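Local coordinates for protein probable tRNA pseudouridine synthase D (Methanosarcina mazei, PDB 1Z2Z) that probably converts uridine 13 of transfer RNAs to pseudouridine, as a member of the TruD family of pseudouridine synthases, at residues D32-E37 with D134-V139. Residues are numbered along the deposited sequence; the frame is centred on the assembly and turned at random.
Sequences DFIVKE and DFRITV
Two neighbouring antiparallel strands of the mixed sheet of this TruD-type pseudouridine synthase, 33-37 and 134-139, illustrate how one sheet face can be built beside a residue predicted to be catalytic. Phe33, Val35, Phe135 and Ile137 share that face, and neighbours among them lie side by side, pointing the same way. With CG anti to its backbone N (chi1 -151°), Phe33 presents one ring face to Ile137, whose CG1 makes a CH-pi contact 3.9 Å from the ring centroid, offset toward the rim. Phe33 CE2 in turn lies near the plane of the Phe135 ring, at its edge, 4.2 Å from Phe135 CE2. The same Phe135 CE2 also meets Val35 CG2, 3.7 Å away. Phe33 also touches Asp86, the predicted nucleophile, and makes a cation-pi contact with Arg27; an alanine here, lacking the ring that bridges Ile137 and Phe135, would probably loosen the packing beside that aspartate. Ile34 and Arg136 pair on the other face, CB to CB at 3.7 Å, while the guanidinium continues to a salt bridge with Glu413. At the Asp32 end, a water donates to both Asp32 O and Thr138 O, each at 2.8 Å, and lies in plane at the Phe33 ring edge.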
# COMPACT_ATOMS: atom_id res chain seq x y z
N ASP A 32 -17.59 -8.03 8.69
CA ASP A 32 -16.44 -7.88 9.58
C ASP A 32 -15.41 -6.89 9.05
O ASP A 32 -14.36 -6.66 9.67
CB ASP A 32 -15.76 -9.22 9.83
CG ASP A 32 -16.45 -10.04 10.92
OD1 ASP A 32 -15.98 -11.16 11.20
OD2 ASP A 32 -17.46 -9.55 11.49
N PHE A 33 -15.71 -6.29 7.90
CA PHE A 33 -14.82 -5.32 7.30
C PHE A 33 -15.64 -4.22 6.65
O PHE A 33 -15.94 -4.28 5.47
CB PHE A 33 -13.94 -5.98 6.24
CG PHE A 33 -12.61 -5.32 6.07
CD1 PHE A 33 -11.49 -5.79 6.76
CD2 PHE A 33 -12.47 -4.20 5.27
CE1 PHE A 33 -10.27 -5.15 6.65
CE2 PHE A 33 -11.25 -3.54 5.17
CZ PHE A 33 -10.14 -4.02 5.86
N ILE A 34 -15.99 -3.21 7.43
CA ILE A 34 -16.79 -2.12 6.90
C ILE A 34 -15.92 -0.93 6.53
O ILE A 34 -15.14 -0.44 7.34
CB ILE A 34 -17.88 -1.73 7.88
CG1 ILE A 34 -18.79 -2.96 8.09
CG2 ILE A 34 -18.63 -0.50 7.38
CD1 ILE A 34 -20.03 -2.72 8.93
N VAL A 35 -16.05 -0.48 5.29
CA VAL A 35 -15.27 0.64 4.79
C VAL A 35 -16.20 1.69 4.20
O VAL A 35 -16.80 1.46 3.16
CB VAL A 35 -14.33 0.20 3.67
CG1 VAL A 35 -13.50 1.38 3.22
CG2 VAL A 35 -13.47 -0.93 4.14
N LYS A 36 -16.31 2.84 4.86
CA LYS A 36 -17.18 3.91 4.39
C LYS A 36 -16.34 5.11 3.95
O LYS A 36 -15.65 5.71 4.76
CB LYS A 36 -18.14 4.36 5.49
CG LYS A 36 -19.01 3.28 6.09
CD LYS A 36 -19.98 3.87 7.09
CE LYS A 36 -20.91 2.80 7.67
NZ LYS A 36 -22.02 3.35 8.53
N GLU A 37 -16.44 5.47 2.67
CA GLU A 37 -15.68 6.58 2.10
C GLU A 37 -16.05 7.97 2.61
O GLU A 37 -17.21 8.23 2.94
CB GLU A 37 -15.84 6.54 0.59
CG GLU A 37 -15.00 7.54 -0.14
CD GLU A 37 -15.47 7.76 -1.56
OE1 GLU A 37 -16.45 8.51 -1.75
OE2 GLU A 37 -14.88 7.15 -2.48
N ASP A 134 -13.32 5.73 6.26
CA ASP A 134 -13.62 5.30 7.63
C ASP A 134 -13.60 3.79 7.63
O ASP A 134 -14.17 3.16 6.74
CB ASP A 134 -15.00 5.77 8.05
CG ASP A 134 -14.97 7.13 8.64
OD1 ASP A 134 -16.05 7.76 8.76
OD2 ASP A 134 -13.86 7.58 8.99
N PHE A 135 -12.96 3.21 8.64
CA PHE A 135 -12.88 1.77 8.76
C PHE A 135 -13.56 1.28 10.02
O PHE A 135 -13.69 2.02 11.00
CB PHE A 135 -11.44 1.28 8.75
CG PHE A 135 -10.76 1.40 7.41
CD1 PHE A 135 -9.97 2.52 7.12
CD2 PHE A 135 -10.88 0.40 6.46
CE1 PHE A 135 -9.32 2.65 5.89
CE2 PHE A 135 -10.25 0.50 5.23
CZ PHE A 135 -9.46 1.63 4.94
N ARG A 136 -13.98 0.03 9.98
CA ARG A 136 -14.65 -0.66 11.07
C ARG A 136 -14.30 -2.12 10.85
O ARG A 136 -15.10 -2.87 10.30
CB ARG A 136 -16.16 -0.46 10.94
CG ARG A 136 -17.00 -1.31 11.88
CD ARG A 136 -17.39 -0.53 13.10
NE ARG A 136 -18.05 -1.36 14.10
CZ ARG A 136 -18.51 -0.90 15.26
NH1 ARG A 136 -19.09 -1.73 16.12
NH2 ARG A 136 -18.41 0.39 15.56
N ILE A 137 -13.10 -2.53 11.26
CA ILE A 137 -12.66 -3.90 11.08
C ILE A 137 -12.93 -4.73 12.33
O ILE A 137 -13.00 -4.19 13.42
CB ILE A 137 -11.15 -3.95 10.73
CG1 ILE A 137 -10.90 -3.06 9.52
CG2 ILE A 137 -10.72 -5.38 10.43
CD1 ILE A 137 -9.44 -2.94 9.14
N THR A 138 -13.09 -6.03 12.15
CA THR A 138 -13.36 -6.94 13.25
C THR A 138 -12.45 -8.15 13.19
O THR A 138 -12.49 -8.90 12.22
CB THR A 138 -14.81 -7.44 13.20
OG1 THR A 138 -15.70 -6.34 13.41
CG2 THR A 138 -15.04 -8.52 14.27
N VAL A 139 -11.64 -8.34 14.23
CA VAL A 139 -10.74 -9.48 14.29
C VAL A 139 -11.50 -10.50 15.14
O VAL A 139 -12.10 -10.15 16.15
CB VAL A 139 -9.38 -9.09 14.99
CG1 VAL A 139 -8.33 -10.15 14.74
CG2 VAL A 139 -8.88 -7.74 14.46
O HOH W 1 -12.31 -8.61 9.41